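Local atomic coordinates of minor fimbrium subunit Mfa5 (Porphyromonas gingivalis ATCC 33277, PDB entry 6TO1), a protein that serves as an accessory subunit of the minor fimbriae, filamentous surface pili that mediate biofilm formation and adhesion to host cells and other oral bacteria. Residues 173-187 against 205-219. Numbering follows the deposited sequence. Where two conformers were deposited one is given.
Sequences ALVSYDHEPHRLSDF and WGTHTQGGLKMARNI. With MG (magnesium ion), chain B; PO4 (phosphate ion), chain C.
With CG set between backbone N and carbonyl carbon in both residues (chi1 55° in H179, 62° in W205), the H179 imidazole lies face to face on the six-membered ring of W205, centroids 3.7 Å apart and planes 13° from parallel. H179 ND1 also donates, in its ring plane, to W205 O at 2.8 Å; H179 thus meets both ring and carbonyl of W205. Beside this pair, D178 O accepts from H208 N (2.7 Å), while H208 ND1 caps the helix by accepting from G211 N. Here lies the metal-ion-dependent adhesion site (MIDAS) of a von Willebrand factor A domain: T207 OG1 binds the magnesium ion at 2.1 Å, S135 and S137 are further ligands, and a phosphate, probably a crystallisation component, coordinates through O4 and is held by G206 N and T207 OG1. Helix 209-219 packs along the hairpin of strands 173-177 and 181-186, nearly antiparallel to the first. With no side chain at G212, Y177 CD2 comes 4.0 Å from G212 CA. M215 SD touches H182 C and R183 N (3.3 Å to the latter); V175 CG2 meets I219 CD1 at 3.6 Å. I219 puts CG1 over one R183 guanidinium face and CG2 over one F187 ring face, toward its rim, a CH-pi contact.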
loop_
_atom_site.group_PDB
_atom_site.type_symbol
_atom_site.label_atom_id
_atom_site.label_comp_id
_atom_site.label_asym_id
_atom_site.label_seq_id
_atom_site.Cartn_x
_atom_site.Cartn_y
_atom_site.Cartn_z
ATOM N N ALA A 173 -8.894 -21.686 12.860
ATOM C CA ALA A 173 -8.930 -22.768 13.829
ATOM C C ALA A 173 -10.389 -23.164 14.069
ATOM O O ALA A 173 -11.326 -22.420 13.738
ATOM C CB ALA A 173 -8.270 -22.358 15.146
ATOM N N LEU A 174 -10.572 -24.364 14.620
ATOM C CA LEU A 174 -11.901 -24.944 14.696
ATOM C C LEU A 174 -12.144 -25.623 16.032
ATOM O O LEU A 174 -11.363 -26.481 16.459
ATOM C CB LEU A 174 -12.110 -25.941 13.546
ATOM C CG LEU A 174 -13.490 -26.585 13.480
ATOM C CD1 LEU A 174 -14.583 -25.544 13.196
ATOM C CD2 LEU A 174 -13.483 -27.715 12.426
ATOM N N VAL A 175 -13.244 -25.215 16.670
ATOM C CA VAL A 175 -13.744 -25.768 17.918
ATOM C C VAL A 175 -15.181 -26.261 17.706
ATOM O O VAL A 175 -15.996 -25.588 17.072
ATOM C CB VAL A 175 -13.715 -24.700 19.040
ATOM C CG1 VAL A 175 -14.377 -25.252 20.304
ATOM C CG2 VAL A 175 -12.294 -24.238 19.346
ATOM N N SER A 176 -15.506 -27.422 18.260
ATOM C CA SER A 176 -16.895 -27.840 18.384
ATOM C C SER A 176 -17.181 -28.005 19.872
ATOM O O SER A 176 -16.265 -28.080 20.699
ATOM C CB SER A 176 -17.188 -29.137 17.632
ATOM O OG SER A 176 -16.560 -30.235 18.265
ATOM N N TYR A 177 -18.464 -28.037 20.227
ATOM C CA TYR A 177 -18.764 -28.275 21.609
ATOM C C TYR A 177 -20.139 -28.900 21.772
ATOM O O TYR A 177 -21.057 -28.694 20.971
ATOM C CB TYR A 177 -18.676 -26.991 22.464
ATOM C CG TYR A 177 -19.745 -25.961 22.168
ATOM C CD1 TYR A 177 -20.918 -25.911 22.904
ATOM C CD2 TYR A 177 -19.571 -25.018 21.174
ATOM C CE1 TYR A 177 -21.882 -24.970 22.647
ATOM C CE2 TYR A 177 -20.532 -24.087 20.912
ATOM C CZ TYR A 177 -21.687 -24.056 21.655
ATOM O OH TYR A 177 -22.644 -23.091 21.392
ATOM N N ASP A 178 -20.241 -29.671 22.837
ATOM C CA ASP A 178 -21.501 -30.185 23.356
ATOM C C ASP A 178 -21.473 -29.920 24.864
ATOM O O ASP A 178 -21.470 -28.755 25.297
ATOM C CB ASP A 178 -21.690 -31.662 23.011
ATOM C CG ASP A 178 -20.436 -32.494 23.202
ATOM O OD1 ASP A 178 -20.109 -32.828 24.367
ATOM O OD2 ASP A 178 -19.774 -32.815 22.161
ATOM N N HIS A 179 -21.483 -30.967 25.688
ATOM C CA HIS A 179 -21.309 -30.720 27.113
ATOM C C HIS A 179 -19.867 -30.398 27.473
ATOM O O HIS A 179 -19.601 -30.035 28.619
ATOM C CB HIS A 179 -21.809 -31.902 27.972
ATOM C CG HIS A 179 -21.195 -33.220 27.629
ATOM N ND1 HIS A 179 -21.766 -34.074 26.711
ATOM C CD2 HIS A 179 -20.064 -33.826 28.064
ATOM C CE1 HIS A 179 -21.022 -35.163 26.609
ATOM N NE2 HIS A 179 -19.984 -35.036 27.418
ATOM N N GLU A 180 -18.940 -30.481 26.520
ATOM C CA GLU A 180 -17.559 -30.057 26.693
ATOM C C GLU A 180 -17.048 -29.597 25.331
ATOM O O GLU A 180 -17.591 -29.992 24.294
ATOM C CB GLU A 180 -16.694 -31.204 27.249
ATOM C CG GLU A 180 -16.613 -32.310 26.252
ATOM C CD GLU A 180 -16.050 -33.599 26.789
ATOM O OE1 GLU A 180 -15.364 -33.577 27.825
ATOM O OE2 GLU A 180 -16.298 -34.638 26.136
ATOM N N PRO A 181 -16.032 -28.751 25.293
ATOM C CA PRO A 181 -15.508 -28.297 24.005
ATOM C C PRO A 181 -14.491 -29.289 23.460
ATOM O O PRO A 181 -13.879 -30.074 24.203
ATOM C CB PRO A 181 -14.858 -26.949 24.367
ATOM C CG PRO A 181 -14.352 -27.165 25.775
ATOM C CD PRO A 181 -15.420 -28.033 26.431
ATOM N N HIS A 182 -14.307 -29.221 22.145
ATOM C CA HIS A 182 -13.376 -30.084 21.430
ATOM C C HIS A 182 -12.496 -29.271 20.495
ATOM O O HIS A 182 -13.011 -28.527 19.661
ATOM C CB HIS A 182 -14.109 -31.112 20.586
ATOM C CG HIS A 182 -15.153 -31.868 21.339
ATOM N ND1 HIS A 182 -14.833 -32.815 22.291
ATOM C CD2 HIS A 182 -16.507 -31.840 21.268
ATOM C CE1 HIS A 182 -15.948 -33.328 22.784
ATOM N NE2 HIS A 182 -16.976 -32.745 22.193
ATOM N N ARG A 183 -11.177 -29.404 20.638
ATOM C CA ARG A 183 -10.264 -28.714 19.725
ATOM C C ARG A 183 -10.145 -29.557 18.466
ATOM O O ARG A 183 -9.435 -30.569 18.451
ATOM C CB ARG A 183 -8.895 -28.482 20.350
ATOM C CG ARG A 183 -7.967 -27.695 19.392
ATOM C CD ARG A 183 -6.544 -27.593 19.930
ATOM N NE ARG A 183 -6.546 -26.880 21.206
ATOM C CZ ARG A 183 -5.577 -26.072 21.631
ATOM N NH1 ARG A 183 -4.499 -25.864 20.888
ATOM N NH2 ARG A 183 -5.687 -25.470 22.815
ATOM N N LEU A 184 -10.826 -29.146 17.402
ATOM C CA LEU A 184 -10.804 -29.916 16.162
ATOM C C LEU A 184 -9.596 -29.560 15.294
ATOM O O LEU A 184 -9.013 -30.441 14.646
ATOM C CB LEU A 184 -12.084 -29.684 15.386
ATOM C CG LEU A 184 -13.389 -30.136 16.084
ATOM C CD1 LEU A 184 -14.591 -30.009 15.146
ATOM C CD2 LEU A 184 -13.273 -31.554 16.625
ATOM N N SER A 185 -9.218 -28.281 15.247
ATOM C CA SER A 185 -8.012 -27.872 14.529
ATOM C C SER A 185 -7.386 -26.635 15.162
ATOM O O SER A 185 -8.096 -25.706 15.533
ATOM C CB SER A 185 -8.337 -27.598 13.053
ATOM O OG SER A 185 -7.162 -27.319 12.306
ATOM N N ASP A 186 -6.058 -26.638 15.316
ATOM C CA ASP A 186 -5.345 -25.386 15.569
ATOM C C ASP A 186 -5.371 -24.543 14.291
ATOM O O ASP A 186 -5.865 -24.967 13.249
ATOM C CB ASP A 186 -3.900 -25.639 16.012
ATOM C CG ASP A 186 -3.297 -24.480 16.862
ATOM O OD1 ASP A 186 -3.835 -23.346 16.931
ATOM O OD2 ASP A 186 -2.233 -24.710 17.474
ATOM N N PHE A 187 -4.792 -23.352 14.362
ATOM C CA PHE A 187 -4.781 -22.456 13.212
ATOM C C PHE A 187 -4.179 -23.137 11.981
ATOM O O PHE A 187 -3.096 -23.729 12.049
ATOM C CB PHE A 187 -3.996 -21.212 13.566
ATOM C CG PHE A 187 -4.716 -20.279 14.492
ATOM C CD1 PHE A 187 -5.932 -19.740 14.151
ATOM C CD2 PHE A 187 -4.142 -19.933 15.712
ATOM C CE1 PHE A 187 -6.584 -18.855 15.001
ATOM C CE2 PHE A 187 -4.780 -19.053 16.564
ATOM C CZ PHE A 187 -5.992 -18.513 16.209
ATOM N N TRP A 205 -25.430 -34.624 23.777
ATOM C CA TRP A 205 -26.160 -33.855 24.783
ATOM C C TRP A 205 -25.289 -32.740 25.367
ATOM O O TRP A 205 -24.084 -32.896 25.567
ATOM C CB TRP A 205 -26.670 -34.769 25.937
ATOM C CG TRP A 205 -25.591 -35.483 26.734
ATOM C CD1 TRP A 205 -25.059 -36.739 26.495
ATOM C CD2 TRP A 205 -24.900 -34.985 27.902
ATOM N NE1 TRP A 205 -24.079 -37.019 27.421
ATOM C CE2 TRP A 205 -23.979 -35.974 28.304
ATOM C CE3 TRP A 205 -24.987 -33.812 28.645
ATOM C CZ2 TRP A 205 -23.135 -35.806 29.393
ATOM C CZ3 TRP A 205 -24.137 -33.645 29.718
ATOM C CH2 TRP A 205 -23.237 -34.640 30.092
ATOM N N GLY A 206 -25.936 -31.621 25.705
ATOM C CA GLY A 206 -25.278 -30.579 26.466
ATOM C C GLY A 206 -24.847 -29.423 25.584
ATOM O O GLY A 206 -24.351 -29.654 24.490
ATOM N N THR A 207 -25.017 -28.186 26.042
ATOM C CA THR A 207 -24.658 -27.009 25.250
ATOM C C THR A 207 -23.786 -26.090 26.108
ATOM O O THR A 207 -24.273 -25.128 26.721
ATOM C CB THR A 207 -25.910 -26.297 24.725
ATOM O OG1 THR A 207 -26.796 -27.218 24.055
ATOM C CG2 THR A 207 -25.528 -25.170 23.781
ATOM N N HIS A 208 -22.484 -26.370 26.127
ATOM C CA HIS A 208 -21.519 -25.657 26.984
ATOM C C HIS A 208 -20.880 -24.520 26.185
ATOM O O HIS A 208 -19.710 -24.551 25.801
ATOM C CB HIS A 208 -20.479 -26.638 27.498
ATOM C CG HIS A 208 -19.788 -26.236 28.765
ATOM N ND1 HIS A 208 -19.285 -24.972 28.990
ATOM C CD2 HIS A 208 -19.470 -26.965 29.858
ATOM C CE1 HIS A 208 -18.693 -24.941 30.175
ATOM N NE2 HIS A 208 -18.806 -26.137 30.726
ATOM N N THR A 209 -21.717 -23.525 25.861
ATOM C CA THR A 209 -21.264 -22.437 24.993
ATOM C C THR A 209 -20.097 -21.685 25.631
ATOM O O THR A 209 -19.129 -21.325 24.952
ATOM C CB THR A 209 -22.452 -21.536 24.679
ATOM O OG1 THR A 209 -23.491 -22.337 24.089
ATOM C CG2 THR A 209 -22.089 -20.399 23.722
ATOM N N GLN A 210 -20.152 -21.468 26.936
ATOM C CA GLN A 210 -19.012 -20.862 27.608
ATOM C C GLN A 210 -17.749 -21.670 27.339
ATOM O O GLN A 210 -16.688 -21.108 27.050
ATOM C CB GLN A 210 -19.275 -20.760 29.102
ATOM C CG GLN A 210 -18.021 -20.410 29.868
ATOM C CD GLN A 210 -18.247 -20.158 31.340
ATOM O OE1 GLN A 210 -19.076 -20.820 31.990
ATOM N NE2 GLN A 210 -17.502 -19.185 31.880
ATOM N N GLY A 211 -17.855 -23.000 27.401
ATOM C CA GLY A 211 -16.675 -23.833 27.188
ATOM C C GLY A 211 -16.133 -23.737 25.773
ATOM O O GLY A 211 -14.912 -23.692 25.562
ATOM N N GLY A 212 -17.025 -23.704 24.780
ATOM C CA GLY A 212 -16.587 -23.466 23.422
ATOM C C GLY A 212 -15.864 -22.141 23.282
ATOM O O GLY A 212 -14.803 -22.061 22.661
ATOM N N LEU A 213 -16.405 -21.088 23.892
ATOM C CA LEU A 213 -15.761 -19.787 23.809
ATOM C C LEU A 213 -14.441 -19.753 24.571
ATOM O O LEU A 213 -13.485 -19.104 24.130
ATOM C CB LEU A 213 -16.710 -18.711 24.328
ATOM C CG LEU A 213 -17.928 -18.452 23.474
ATOM C CD1 LEU A 213 -18.930 -17.562 24.173
ATOM C CD2 LEU A 213 -17.527 -17.822 22.113
ATOM N N LYS A 214 -14.366 -20.430 25.726
ATOM C CA LYS A 214 -13.117 -20.489 26.472
ATOM C C LYS A 214 -12.025 -21.182 25.666
ATOM O O LYS A 214 -10.887 -20.709 25.620
ATOM C CB LYS A 214 -13.337 -21.198 27.808
ATOM C CG LYS A 214 -12.049 -21.512 28.568
ATOM C CD LYS A 214 -11.286 -20.264 28.979
ATOM C CE LYS A 214 -9.980 -20.630 29.712
ATOM N NZ LYS A 214 -9.264 -19.425 30.244
ATOM N N MET A 215 -12.350 -22.293 25.005
ATOM C CA MET A 215 -11.344 -22.936 24.163
ATOM C C MET A 215 -10.898 -22.022 23.022
ATOM O O MET A 215 -9.704 -21.972 22.680
ATOM C CB MET A 215 -11.883 -24.255 23.623
ATOM C CG MET A 215 -10.823 -24.989 22.827
ATOM S SD MET A 215 -11.372 -26.601 22.323
ATOM C CE MET A 215 -10.973 -27.512 23.826
ATOM N N ALA A 216 -11.838 -21.303 22.414
ATOM C CA ALA A 216 -11.493 -20.311 21.405
ATOM C C ALA A 216 -10.549 -19.244 21.958
ATOM O O ALA A 216 -9.605 -18.830 21.275
ATOM C CB ALA A 216 -12.775 -19.672 20.865
ATOM N N ARG A 217 -10.780 -18.790 23.199
ATOM C CA ARG A 217 -9.875 -17.812 23.792
ATOM C C ARG A 217 -8.494 -18.423 24.028
ATOM O O ARG A 217 -7.474 -17.759 23.819
ATOM C CB ARG A 217 -10.440 -17.263 25.104
ATOM C CG ARG A 217 -11.706 -16.493 24.953
ATOM C CD ARG A 217 -11.934 -15.567 26.139
ATOM N NE ARG A 217 -12.020 -16.244 27.425
ATOM C CZ ARG A 217 -11.188 -16.042 28.444
ATOM N NH1 ARG A 217 -11.394 -16.667 29.590
ATOM N NH2 ARG A 217 -10.148 -15.223 28.327
ATOM N N ASN A 218 -8.444 -19.690 24.437
ATOM C CA ASN A 218 -7.167 -20.351 24.630
ATOM C C ASN A 218 -6.410 -20.431 23.311
ATOM O O ASN A 218 -5.199 -20.178 23.259
ATOM C CB ASN A 218 -7.356 -21.763 25.186
ATOM C CG ASN A 218 -7.692 -21.787 26.681
ATOM O OD1 ASN A 218 -7.684 -20.773 27.378
ATOM N ND2 ASN A 218 -7.974 -22.979 27.168
ATOM N N ILE A 219 -7.112 -20.794 22.242
ATOM C CA ILE A 219 -6.479 -20.894 20.935
ATOM C C ILE A 219 -6.029 -19.527 20.453
ATOM O O ILE A 219 -4.919 -19.375 19.942
ATOM C CB ILE A 219 -7.443 -21.547 19.932
ATOM C CG1 ILE A 219 -7.613 -23.023 20.277
ATOM C CG2 ILE A 219 -6.913 -21.411 18.507
ATOM C CD1 ILE A 219 -8.754 -23.708 19.576
HETATM MG MG MG B . -28.195 -27.285 22.537
HETATM P P PO4 C . -28.872 -29.705 24.603
HETATM O O1 PO4 C . -28.392 -31.165 24.502
HETATM O O2 PO4 C . -28.099 -28.993 25.705
HETATM O O3 PO4 C . -30.335 -29.750 25.002
HETATM O O4 PO4 C . -28.785 -29.018 23.293
HETATM O O HOH W 1 -7.829 -25.346 25.189
HETATM O O HOH W 2 -3.235 -21.460 19.105
HETATM O O HOH W 3 -27.750 -25.530 21.614
HETATM O O HOH W 4 -29.596 -26.155 23.624
#